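Local atomic coordinates of ABC transporter sugar binding protein (Xanthomonas axonopodis pv. citri, PDB entry 3UOR), a protein that probably binds maltose or a related sugar in the periplasm as the solute-binding component of an ABC transporter. Residues V142-L154 against F254-N268. Residues are numbered along the deposited sequence; the frame is centred on the assembly and turned at random.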
loop_
_atom_site.group_PDB
_atom_site.type_symbol
_atom_site.label_atom_id
_atom_site.label_comp_id
_atom_site.label_asym_id
_atom_site.label_seq_id
_atom_site.Cartn_x
_atom_site.Cartn_y
_atom_site.Cartn_z
ATOM N N VAL A 142 7.065 -0.419 2.340
ATOM C CA VAL A 142 6.004 0.168 1.533
ATOM C C VAL A 142 5.309 -0.923 0.725
ATOM O O VAL A 142 5.955 -1.808 0.152
ATOM C CB VAL A 142 6.554 1.214 0.551
ATOM C CG1 VAL A 142 5.426 1.957 -0.161
ATOM C CG2 VAL A 142 7.430 2.201 1.281
ATOM N N ASP A 143 3.986 -0.861 0.713
ATOM C CA ASP A 143 3.188 -1.709 -0.155
ATOM C C ASP A 143 2.553 -0.787 -1.179
ATOM O O ASP A 143 1.859 0.158 -0.820
ATOM C CB ASP A 143 2.124 -2.421 0.674
ATOM C CG ASP A 143 1.090 -3.141 -0.181
ATOM O OD1 ASP A 143 1.233 -3.182 -1.424
ATOM O OD2 ASP A 143 0.129 -3.668 0.403
ATOM N N THR A 144 2.820 -1.023 -2.456
ATOM C CA THR A 144 2.099 -0.308 -3.499
ATOM C C THR A 144 1.767 -1.299 -4.620
ATOM O O THR A 144 2.371 -2.366 -4.690
ATOM C CB THR A 144 2.902 0.896 -4.028
ATOM O OG1 THR A 144 2.068 1.696 -4.882
ATOM C CG2 THR A 144 4.085 0.418 -4.828
ATOM N N ARG A 145 0.804 -0.957 -5.477
ATOM C CA ARG A 145 0.271 -1.902 -6.459
ATOM C C ARG A 145 0.558 -1.437 -7.872
ATOM O O ARG A 145 0.370 -0.273 -8.192
ATOM C CB ARG A 145 -1.257 -2.034 -6.274
ATOM C CG ARG A 145 -1.670 -2.371 -4.827
ATOM C CD ARG A 145 -0.957 -3.633 -4.357
ATOM N NE ARG A 145 -1.158 -3.880 -2.928
ATOM C CZ ARG A 145 -2.271 -4.398 -2.408
ATOM N NH1 ARG A 145 -3.291 -4.730 -3.202
ATOM N NH2 ARG A 145 -2.366 -4.584 -1.092
ATOM N N LEU A 146 1.022 -2.339 -8.724
ATOM C CA LEU A 146 1.367 -1.954 -10.089
ATOM C C LEU A 146 1.168 -3.185 -10.973
ATOM O O LEU A 146 0.640 -4.199 -10.504
ATOM C CB LEU A 146 2.809 -1.390 -10.146
ATOM C CG LEU A 146 3.955 -2.191 -9.522
ATOM C CD1 LEU A 146 4.011 -3.600 -10.100
ATOM C CD2 LEU A 146 5.343 -1.482 -9.664
ATOM N N LEU A 147 1.583 -3.129 -12.237
ATOM C CA LEU A 147 1.278 -4.225 -13.166
ATOM C C LEU A 147 2.342 -5.304 -13.268
ATOM O O LEU A 147 3.458 -5.028 -13.664
ATOM C CB LEU A 147 1.022 -3.679 -14.578
ATOM C CG LEU A 147 -0.027 -2.577 -14.703
ATOM C CD1 LEU A 147 0.054 -1.959 -16.087
ATOM C CD2 LEU A 147 -1.432 -3.118 -14.440
ATOM N N PHE A 148 1.986 -6.534 -12.929
ATOM C CA PHE A 148 2.761 -7.701 -13.329
ATOM C C PHE A 148 2.263 -8.038 -14.718
ATOM O O PHE A 148 1.064 -7.982 -14.958
ATOM C CB PHE A 148 2.486 -8.882 -12.381
ATOM C CG PHE A 148 3.100 -8.718 -11.030
ATOM C CD1 PHE A 148 4.245 -9.429 -10.680
ATOM C CD2 PHE A 148 2.570 -7.834 -10.121
ATOM C CE1 PHE A 148 4.831 -9.266 -9.431
ATOM C CE2 PHE A 148 3.166 -7.661 -8.869
ATOM C CZ PHE A 148 4.291 -8.381 -8.527
ATOM N N TYR A 149 3.164 -8.391 -15.633
ATOM C CA TYR A 149 2.765 -8.632 -17.013
ATOM C C TYR A 149 3.525 -9.755 -17.685
ATOM O O TYR A 149 4.686 -10.009 -17.358
ATOM C CB TYR A 149 2.885 -7.364 -17.860
ATOM C CG TYR A 149 4.297 -6.901 -18.116
ATOM C CD1 TYR A 149 5.025 -6.223 -17.130
ATOM C CD2 TYR A 149 4.907 -7.131 -19.344
ATOM C CE1 TYR A 149 6.334 -5.785 -17.366
ATOM C CE2 TYR A 149 6.208 -6.699 -19.596
ATOM C CZ TYR A 149 6.916 -6.027 -18.607
ATOM O OH TYR A 149 8.187 -5.592 -18.874
ATOM N N ARG A 150 2.847 -10.421 -18.623
ATOM C CA ARG A 150 3.464 -11.421 -19.487
ATOM C C ARG A 150 4.099 -10.730 -20.690
ATOM O O ARG A 150 3.393 -10.193 -21.551
ATOM C CB ARG A 150 2.424 -12.436 -19.955
ATOM C CG ARG A 150 1.871 -13.330 -18.833
ATOM C CD ARG A 150 2.699 -14.598 -18.687
ATOM N NE ARG A 150 2.869 -15.296 -19.973
ATOM C CZ ARG A 150 2.038 -16.231 -20.435
ATOM N NH1 ARG A 150 0.978 -16.593 -19.722
ATOM N NH2 ARG A 150 2.267 -16.816 -21.604
ATOM N N LYS A 151 5.432 -10.730 -20.733
ATOM C CA LYS A 151 6.182 -10.089 -21.811
ATOM C C LYS A 151 5.859 -10.694 -23.171
ATOM O O LYS A 151 5.639 -9.976 -24.149
ATOM C CB LYS A 151 7.686 -10.191 -21.560
ATOM C CG LYS A 151 8.165 -9.421 -20.351
ATOM C CD LYS A 151 9.681 -9.528 -20.184
ATOM C CE LYS A 151 10.146 -8.782 -18.928
ATOM N NZ LYS A 151 11.594 -8.973 -18.631
ATOM N N ASP A 152 5.851 -12.018 -23.226
ATOM C CA ASP A 152 5.509 -12.723 -24.454
ATOM C C ASP A 152 4.112 -12.331 -24.949
ATOM O O ASP A 152 3.944 -11.982 -26.112
ATOM C CB ASP A 152 5.633 -14.236 -24.253
ATOM C CG ASP A 152 4.825 -14.743 -23.065
ATOM O OD1 ASP A 152 4.445 -13.925 -22.206
ATOM O OD2 ASP A 152 4.575 -15.966 -22.985
ATOM N N LEU A 153 3.113 -12.354 -24.070
ATOM C CA LEU A 153 1.752 -11.985 -24.480
ATOM C C LEU A 153 1.677 -10.524 -24.937
ATOM O O LEU A 153 0.932 -10.189 -25.851
ATOM C CB LEU A 153 0.749 -12.252 -23.352
ATOM C CG LEU A 153 0.051 -13.621 -23.304
ATOM C CD1 LEU A 153 1.033 -14.750 -23.515
ATOM C CD2 LEU A 153 -0.744 -13.838 -22.001
ATOM N N LEU A 154 2.458 -9.655 -24.299
ATOM C CA LEU A 154 2.512 -8.247 -24.683
ATOM C C LEU A 154 3.088 -8.098 -26.096
ATOM O O LEU A 154 2.561 -7.341 -26.924
ATOM C CB LEU A 154 3.366 -7.456 -23.694
ATOM C CG LEU A 154 3.499 -5.966 -23.992
ATOM C CD1 LEU A 154 2.152 -5.267 -23.868
ATOM C CD2 LEU A 154 4.502 -5.346 -23.038
ATOM N N PHE A 254 -2.175 -16.651 -14.534
ATOM C CA PHE A 254 -1.284 -15.691 -15.179
ATOM C C PHE A 254 -0.357 -16.414 -16.152
ATOM O O PHE A 254 -0.275 -16.048 -17.331
ATOM C CB PHE A 254 -0.495 -14.944 -14.102
ATOM C CG PHE A 254 0.552 -13.988 -14.624
ATOM C CD1 PHE A 254 0.236 -12.672 -14.906
ATOM C CD2 PHE A 254 1.878 -14.388 -14.744
ATOM C CE1 PHE A 254 1.224 -11.777 -15.335
ATOM C CE2 PHE A 254 2.867 -13.504 -15.180
ATOM C CZ PHE A 254 2.543 -12.202 -15.471
ATOM N N PHE A 255 0.321 -17.454 -15.671
ATOM C CA PHE A 255 1.240 -18.218 -16.519
ATOM C C PHE A 255 0.502 -19.117 -17.532
ATOM O O PHE A 255 1.094 -19.612 -18.492
ATOM C CB PHE A 255 2.206 -19.043 -15.667
ATOM C CG PHE A 255 3.230 -18.213 -14.935
ATOM C CD1 PHE A 255 4.051 -17.343 -15.623
ATOM C CD2 PHE A 255 3.379 -18.321 -13.568
ATOM C CE1 PHE A 255 4.989 -16.578 -14.958
ATOM C CE2 PHE A 255 4.322 -17.567 -12.900
ATOM C CZ PHE A 255 5.127 -16.697 -13.596
ATOM N N ASN A 256 -0.793 -19.310 -17.311
ATOM C CA ASN A 256 -1.631 -20.029 -18.257
ATOM C C ASN A 256 -2.180 -19.119 -19.339
ATOM O O ASN A 256 -2.765 -19.595 -20.304
ATOM C CB ASN A 256 -2.786 -20.730 -17.537
ATOM C CG ASN A 256 -2.388 -22.086 -16.991
ATOM O OD1 ASN A 256 -1.443 -22.710 -17.485
ATOM N ND2 ASN A 256 -3.107 -22.553 -15.968
ATOM N N GLY A 257 -2.006 -17.811 -19.178
ATOM C CA GLY A 257 -2.428 -16.876 -20.203
ATOM C C GLY A 257 -3.899 -16.476 -20.143
ATOM O O GLY A 257 -4.403 -15.849 -21.074
ATOM N N TYR A 258 -4.584 -16.818 -19.054
ATOM C CA TYR A 258 -5.975 -16.388 -18.855
ATOM C C TYR A 258 -6.092 -14.858 -18.852
ATOM O O TYR A 258 -7.130 -14.301 -19.203
ATOM C CB TYR A 258 -6.552 -16.974 -17.555
ATOM C CG TYR A 258 -8.030 -16.669 -17.299
ATOM C CD1 TYR A 258 -8.981 -16.796 -18.309
ATOM C CD2 TYR A 258 -8.475 -16.294 -16.035
ATOM C CE1 TYR A 258 -10.333 -16.529 -18.068
ATOM C CE2 TYR A 258 -9.825 -16.030 -15.784
ATOM C CZ TYR A 258 -10.743 -16.147 -16.801
ATOM O OH TYR A 258 -12.070 -15.884 -16.540
ATOM N N TYR A 259 -5.019 -14.183 -18.449
ATOM C CA TYR A 259 -4.944 -12.729 -18.531
ATOM C C TYR A 259 -3.483 -12.324 -18.606
ATOM O O TYR A 259 -2.631 -12.984 -18.014
ATOM C CB TYR A 259 -5.636 -12.064 -17.329
ATOM C CG TYR A 259 -5.400 -12.763 -16.010
ATOM C CD1 TYR A 259 -6.335 -13.657 -15.501
ATOM C CD2 TYR A 259 -4.245 -12.538 -15.282
ATOM C CE1 TYR A 259 -6.125 -14.299 -14.318
ATOM C CE2 TYR A 259 -4.019 -13.186 -14.087
ATOM C CZ TYR A 259 -4.964 -14.067 -13.611
ATOM O OH TYR A 259 -4.760 -14.709 -12.412
ATOM N N ALA A 260 -3.208 -11.237 -19.326
ATOM C CA ALA A 260 -1.847 -10.773 -19.560
ATOM C C ALA A 260 -1.267 -9.920 -18.423
ATOM O O ALA A 260 -0.045 -9.975 -18.147
ATOM C CB ALA A 260 -1.803 -10.001 -20.872
ATOM N N PHE A 261 -2.130 -9.113 -17.791
ATOM C CA PHE A 261 -1.729 -8.244 -16.674
ATOM C C PHE A 261 -2.425 -8.630 -15.380
ATOM O O PHE A 261 -3.579 -9.086 -15.366
ATOM C CB PHE A 261 -2.075 -6.762 -16.927
ATOM C CG PHE A 261 -1.513 -6.188 -18.200
ATOM C CD1 PHE A 261 -0.391 -6.734 -18.804
ATOM C CD2 PHE A 261 -2.102 -5.064 -18.777
ATOM C CE1 PHE A 261 0.132 -6.177 -19.962
ATOM C CE2 PHE A 261 -1.592 -4.509 -19.934
ATOM C CZ PHE A 261 -0.471 -5.061 -20.527
ATOM N N TYR A 262 -1.730 -8.378 -14.280
ATOM C CA TYR A 262 -2.273 -8.559 -12.951
ATOM C C TYR A 262 -1.819 -7.350 -12.134
ATOM O O TYR A 262 -0.619 -7.105 -11.987
ATOM C CB TYR A 262 -1.765 -9.874 -12.361
ATOM C CG TYR A 262 -2.213 -10.179 -10.950
ATOM C CD1 TYR A 262 -3.531 -10.007 -10.556
ATOM C CD2 TYR A 262 -1.322 -10.703 -10.026
ATOM C CE1 TYR A 262 -3.939 -10.309 -9.262
ATOM C CE2 TYR A 262 -1.720 -11.015 -8.717
ATOM C CZ TYR A 262 -3.023 -10.811 -8.348
ATOM O OH TYR A 262 -3.407 -11.115 -7.065
ATOM N N LEU A 263 -2.780 -6.577 -11.640
ATOM C CA LEU A 263 -2.481 -5.385 -10.870
ATOM C C LEU A 263 -2.346 -5.717 -9.385
ATOM O O LEU A 263 -3.347 -5.909 -8.705
ATOM C CB LEU A 263 -3.576 -4.350 -11.088
ATOM C CG LEU A 263 -3.190 -2.878 -10.927
ATOM C CD1 LEU A 263 -4.342 -2.001 -11.351
ATOM C CD2 LEU A 263 -2.780 -2.604 -9.475
ATOM N N SER A 264 -1.118 -5.758 -8.864
ATOM C CA SER A 264 -0.927 -6.226 -7.484
ATOM C C SER A 264 0.414 -5.792 -6.868
ATOM O O SER A 264 1.161 -5.002 -7.449
ATOM C CB SER A 264 -1.057 -7.761 -7.441
ATOM O OG SER A 264 -1.359 -8.224 -6.140
ATOM N N GLY A 265 0.715 -6.324 -5.693
ATOM C CA GLY A 265 1.804 -5.810 -4.871
ATOM C C GLY A 265 3.093 -6.621 -4.823
ATOM O O GLY A 265 3.212 -7.647 -5.495
ATOM N N PRO A 266 4.065 -6.160 -4.011
ATOM C CA PRO A 266 5.441 -6.682 -4.000
ATOM C C PRO A 266 5.551 -8.143 -3.583
ATOM O O PRO A 266 6.455 -8.818 -4.067
ATOM C CB PRO A 266 6.177 -5.776 -2.985
ATOM C CG PRO A 266 5.108 -5.004 -2.261
ATOM C CD PRO A 266 3.936 -4.921 -3.231
ATOM N N TRP A 267 4.665 -8.615 -2.709
ATOM C CA TRP A 267 4.722 -10.005 -2.247
ATOM C C TRP A 267 4.549 -10.984 -3.410
ATOM O O TRP A 267 4.934 -12.143 -3.306
ATOM C CB TRP A 267 3.650 -10.282 -1.183
ATOM C CG TRP A 267 2.266 -10.208 -1.769
ATOM C CD1 TRP A 267 1.557 -11.230 -2.337
ATOM C CD2 TRP A 267 1.448 -9.034 -1.889
ATOM N NE1 TRP A 267 0.338 -10.771 -2.790
ATOM C CE2 TRP A 267 0.246 -9.428 -2.529
ATOM C CE3 TRP A 267 1.607 -7.694 -1.505
ATOM C CZ2 TRP A 267 -0.793 -8.527 -2.796
ATOM C CZ3 TRP A 267 0.574 -6.797 -1.770
ATOM C CH2 TRP A 267 -0.615 -7.222 -2.412
ATOM N N ASN A 268 3.983 -10.527 -4.523
ATOM C CA ASN A 268 3.803 -11.430 -5.661
ATOM C C ASN A 268 5.097 -11.765 -6.389
ATOM O O ASN A 268 5.181 -12.792 -7.066
ATOM C CB ASN A 268 2.791 -10.874 -6.671
ATOM C CG ASN A 268 1.366 -10.952 -6.168
ATOM O OD1 ASN A 268 0.720 -9.928 -5.938
ATOM N ND2 ASN A 268 0.869 -12.165 -5.987
HETATM O O HOH W 1 -3.913 -4.719 -6.145
HETATM O O HOH W 2 0.108 -19.243 -21.642
#
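R150 reaches the end of helix 250-256, where its NH1 bonds F254 O at 2.8 Å, in the guanidinium plane and on a carbonyl lone pair. The same oxygen accepts from G257 N in the Schellman motif that ends the helix. Bends at chi2 and chi3 (-91° and -52°) lay the chain over the F254 ring, with CG 3.8 Å from its centroid in a CH-pi contact. D152 holds the guanidinium side-on through NE and NH2, fixing its rotation; L153 CD2 covers one face. Strands 146-150 and 261-264 run antiparallel; L146-S264 and F148-Y262 are hydrogen-bonded pairs, two backbone bonds each, and R150 N to A260 O adds a fifth. The F148 ring turns its edge to S264 O. At the other end the W267 ring stands edge-on over one face of the R145 guanidinium, CH2 3.3 Å from CZ, planes 87° apart. D143 grips this guanidinium side-on, and a water links R145 NH1 to L263 O. Beyond, F272 of helix 267-275 meets the F148 and F254 rings; on the opposite sheet face F261 packs on helix 166-180. Strand 187-188 flanks 259-264 and strand 284-287 flanks 134-150, placing the pair inside a mixed sheet of this solute-binding fold.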